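Local atomic coordinates of UPF0311 protein RPA1785 (Rhodopseudomonas palustris, PDB entry 3C5O), a protein that is of unknown function but folds as an antiparallel beta-barrel of the UPF0311 (DUF3237) family and is found as an assembly of four chains. Residues L99-L102 with K103-E106; Q129-Q133 with Y134-G138. All coordinates share one frame; numbering follows the deposited sequence.

Interaction 1 of 2, residues L99-L102 with K103-E106; sequences LRKL and KRGE
Lys101 and Glu106 meet where helix 96-103 runs out, their side chains crossing at about a right angle. The aliphatic part of the lysine does the touching: CG of Lys101 lies 3.4 Å from OE1 of Glu106. The charged ends stay apart, with NZ of Lys101 4.6 Å from OE1 of Glu106. The compact part of the contact is the backbone. N of Lys103 bonds to O of Leu99 at 3.0 Å, and N of Arg104 bonds to O of Arg100. The helix is then closed by a Schellman motif. Gly105, at positive phi (74°), is its C-prime residue. N of Glu106 reaches back to O of Lys101 at 2.9 Å, and N of Gly105 to O of Leu102 at 2.9 Å. The second bond comes from above the carbonyl plane. O of Lys101 also takes a weak bond from N of Arg104, so two donors share it. Leu102 faces the protein, packing on Val108 and Arg92, and its CD2 comes within 4.1 Å of O of Glu106. The other side is looser and charged. Arg104 bends at chi3 (-61°), which folds its guanidinium back over the last helical turn. O of Arg100 lies under one face, near the rim. NE of Arg104 then makes a salt bridge with OE2 of Glu106 at 2.7 Å and a nearly straight 165°. The carboxylate lies at the edge of the guanidinium, yet its oxygen is met from above the carboxylate plane. Arg100 and Lys103 lead away from the turn, and both form salt bridges with Glu66, Arg100 through NE and Lys103 through NZ.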
# COMPACT_ATOMS: atom_id res chain seq x y z
N LEU B 99 -11.18 7.81 24.44
CA LEU B 99 -11.46 7.34 23.08
C LEU B 99 -12.96 7.11 22.93
O LEU B 99 -13.55 7.54 21.93
CB LEU B 99 -10.67 6.06 22.76
CG LEU B 99 -9.14 6.11 22.90
CD1 LEU B 99 -8.50 4.80 22.45
CD2 LEU B 99 -8.56 7.29 22.14
N ARG B 100 -13.58 6.49 23.93
CA ARG B 100 -15.02 6.28 23.95
C ARG B 100 -15.85 7.59 23.98
O ARG B 100 -16.85 7.69 23.26
CB ARG B 100 -15.42 5.35 25.09
CG ARG B 100 -15.04 3.90 24.82
CD ARG B 100 -14.95 3.12 26.11
NE ARG B 100 -14.42 1.77 25.89
CZ ARG B 100 -13.95 0.99 26.85
NH1 ARG B 100 -13.92 1.41 28.12
NH2 ARG B 100 -13.49 -0.22 26.55
N LYS B 101 -15.42 8.56 24.78
CA LYS B 101 -15.96 9.92 24.72
C LYS B 101 -15.97 10.45 23.29
O LYS B 101 -16.97 11.01 22.84
CB LYS B 101 -15.14 10.88 25.59
CG LYS B 101 -15.85 11.54 26.77
CD LYS B 101 -15.09 12.82 27.15
CE LYS B 101 -15.87 13.77 28.06
NZ LYS B 101 -15.50 13.60 29.49
N LEU B 102 -14.84 10.30 22.59
CA LEU B 102 -14.72 10.79 21.21
C LEU B 102 -15.70 10.09 20.27
O LEU B 102 -16.32 10.75 19.42
CB LEU B 102 -13.29 10.66 20.66
CG LEU B 102 -12.21 11.65 21.10
CD1 LEU B 102 -10.87 11.30 20.47
CD2 LEU B 102 -12.60 13.10 20.79
N LYS B 103 -15.83 8.78 20.42
CA LYS B 103 -16.79 7.99 19.66
C LYS B 103 -18.22 8.55 19.81
O LYS B 103 -18.99 8.58 18.85
CB LYS B 103 -16.75 6.52 20.10
CG LYS B 103 -16.14 5.55 19.09
CD LYS B 103 -16.20 4.13 19.65
CE LYS B 103 -15.63 3.12 18.68
NZ LYS B 103 -15.42 1.79 19.35
N ARG B 104 -18.56 8.99 21.02
CA ARG B 104 -19.90 9.52 21.28
C ARG B 104 -20.04 11.00 20.89
O ARG B 104 -21.08 11.62 21.17
CB ARG B 104 -20.28 9.31 22.74
CG ARG B 104 -20.34 7.85 23.16
CD ARG B 104 -20.93 7.72 24.55
NE ARG B 104 -20.12 8.42 25.55
CZ ARG B 104 -19.26 7.83 26.38
NH1 ARG B 104 -18.58 8.57 27.25
NH2 ARG B 104 -19.07 6.51 26.35
N GLY B 105 -19.01 11.56 20.28
CA GLY B 105 -19.00 12.96 19.85
C GLY B 105 -18.84 13.95 20.99
O GLY B 105 -19.08 15.15 20.81
N GLU B 106 -18.42 13.46 22.16
CA GLU B 106 -18.22 14.30 23.33
C GLU B 106 -16.86 14.99 23.26
O GLU B 106 -15.86 14.35 22.94
CB GLU B 106 -18.37 13.48 24.63
CG GLU B 106 -19.77 12.88 24.83
CD GLU B 106 -19.90 11.97 26.07
OE1 GLU B 106 -19.19 12.20 27.09
OE2 GLU B 106 -20.73 11.03 26.03

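Interaction 2 of 2, residues Q129-Q133 with Y134-G138; sequences QWLMQ and YLFVG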
# COMPACT_ATOMS: atom_id res chain seq x y z
N GLN B 129 5.67 22.36 -5.38
CA GLN B 129 6.57 21.26 -5.66
C GLN B 129 7.28 20.78 -4.39
O GLN B 129 7.49 19.58 -4.22
CB GLN B 129 7.62 21.74 -6.69
CG GLN B 129 7.88 20.83 -7.88
CD GLN B 129 6.64 20.50 -8.70
OE1 GLN B 129 5.62 20.11 -8.16
NE2 GLN B 129 6.74 20.64 -10.06
N TRP B 130 7.62 21.72 -3.52
CA TRP B 130 8.28 21.39 -2.25
C TRP B 130 7.49 20.39 -1.39
O TRP B 130 8.06 19.72 -0.55
CB TRP B 130 8.61 22.65 -1.43
CG TRP B 130 7.39 23.45 -0.96
CD1 TRP B 130 6.63 24.31 -1.71
CD2 TRP B 130 6.82 23.47 0.36
NE1 TRP B 130 5.62 24.84 -0.95
CE2 TRP B 130 5.71 24.35 0.32
CE3 TRP B 130 7.14 22.85 1.57
CZ2 TRP B 130 4.92 24.62 1.44
CZ3 TRP B 130 6.34 23.11 2.69
CH2 TRP B 130 5.25 23.99 2.61
N LEU B 131 6.17 20.31 -1.60
CA LEU B 131 5.31 19.41 -0.82
C LEU B 131 5.65 17.92 -1.02
O LEU B 131 5.35 17.09 -0.16
CB LEU B 131 3.82 19.67 -1.09
CG LEU B 131 3.26 21.02 -0.62
CD1 LEU B 131 1.77 21.07 -0.88
CD2 LEU B 131 3.52 21.27 0.86
N MSE B 132 6.32 17.60 -2.13
CA MSE B 132 6.72 16.23 -2.38
C MSE B 132 8.21 16.02 -2.22
O MSE B 132 8.71 14.94 -2.53
CB MSE B 132 6.32 15.81 -3.78
CG MSE B 132 5.14 16.58 -4.27
SE MSE B 132 5.18 16.58 -6.16
CE MSE B 132 4.14 14.98 -6.38
N GLN B 133 8.91 17.03 -1.73
CA GLN B 133 10.36 16.94 -1.52
C GLN B 133 10.79 16.80 -0.04
O GLN B 133 11.98 16.72 0.26
CB GLN B 133 11.04 18.17 -2.13
CG GLN B 133 10.72 18.41 -3.61
CD GLN B 133 11.43 19.66 -4.15
OE1 GLN B 133 12.15 20.37 -3.43
NE2 GLN B 133 11.21 19.94 -5.42
N TYR B 134 9.82 16.77 0.86
CA TYR B 134 10.06 16.66 2.30
C TYR B 134 9.12 15.61 2.90
O TYR B 134 8.09 15.31 2.32
CB TYR B 134 9.82 18.00 3.01
CG TYR B 134 10.78 19.11 2.62
CD1 TYR B 134 11.98 19.31 3.33
CD2 TYR B 134 10.50 19.96 1.56
CE1 TYR B 134 12.86 20.32 2.98
CE2 TYR B 134 11.40 20.98 1.19
CZ TYR B 134 12.57 21.16 1.91
OH TYR B 134 13.45 22.17 1.56
N LEU B 135 9.49 15.07 4.05
CA LEU B 135 8.55 14.31 4.85
C LEU B 135 7.81 15.29 5.75
O LEU B 135 8.37 16.33 6.15
CB LEU B 135 9.31 13.32 5.71
CG LEU B 135 8.67 12.06 6.27
CD1 LEU B 135 8.70 11.03 5.21
CD2 LEU B 135 9.51 11.60 7.45
N PHE B 136 6.57 14.97 6.09
CA PHE B 136 5.79 15.82 6.97
C PHE B 136 5.19 14.97 8.07
O PHE B 136 4.94 13.77 7.89
CB PHE B 136 4.68 16.56 6.21
CG PHE B 136 5.17 17.47 5.12
CD1 PHE B 136 5.30 18.83 5.34
CD2 PHE B 136 5.46 16.97 3.85
CE1 PHE B 136 5.76 19.69 4.33
CE2 PHE B 136 5.91 17.82 2.84
CZ PHE B 136 6.06 19.18 3.08
N VAL B 137 4.96 15.59 9.22
CA VAL B 137 4.27 14.91 10.32
C VAL B 137 3.09 15.78 10.72
O VAL B 137 3.20 16.98 10.82
CB VAL B 137 5.21 14.69 11.53
CG1 VAL B 137 4.48 14.01 12.69
CG2 VAL B 137 6.39 13.84 11.13
N GLY B 138 1.94 15.15 10.94
CA GLY B 138 0.76 15.89 11.41
C GLY B 138 0.44 15.61 12.86
O GLY B 138 0.45 14.47 13.28
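From Trp130 to Tyr134 the backbone leaves a short 3-10 turn, where N of Gln133 bonds to O of Trp130 at 3.1 Å, and straightens through Tyr134 and Leu135 into an extended strand. That strand, 136-142, belongs to the closed antiparallel barrel, and the turn packs against Tyr134 and Phe136. Three aromatic side chains carry the contact. Phe136 points toward the turn. Its CE1 lies 3.8 Å from CZ3 of Trp130, which sits at the edge of the phenyl ring, near its plane. The two side chains cross at about a right angle. Chi1 of Trp130 is 65°, with CG between the backbone N and the carbonyl carbon, and this sets the six-membered ring of the indole beside Phe136. CD2 of Leu131 lies over one face of the indole, near its rim, and also touches CZ of Phe136 at 4.0 Å. This small apolar cluster is extended by Phe13, which packs on Trp130 and Leu131, and by Phe121, edge-to-face with Phe136. Tyr134 meets the turn through its ring. O of Gln133 is over one face of it, and CB of Trp130 is 4.2 Å from CE2 of Tyr134. Tyr134 is also edge-to-face with Tyr114 of the second subunit, so the turn contributes to the interface. There Tyr114 OH of that subunit bonds to N of Leu135, and O of Met132, a selenomethionine, bonds to NH1 of Arg63 of the same neighbouring subunit. Two carbonyls meet ring edges: O of Trp130 is 3.2 Å from CD2 of Tyr134, and O of Leu131 is 3.1 Å from CE2 of Phe136.

In the fold
From the N terminus the chain first lays down the strands from 9-27 to 83-93, then enters helix 96-103. Interaction 1 ends that helix and turns the chain into the loop before strand 114-122. Interaction 2 spans the end of the following loop and the start of the run into strand 136-142; strand 146-154 completes the eight-stranded barrel. The two contacts are local and in series, so they neither nest nor cross. They lie on opposite sides of the chain's centre. The centres of interaction 1 and interaction 2 are about 31 Å apart, and their nearest atoms about 14 Å apart. Interaction 2 borders a second subunit, whereas no other chain touches interaction 1.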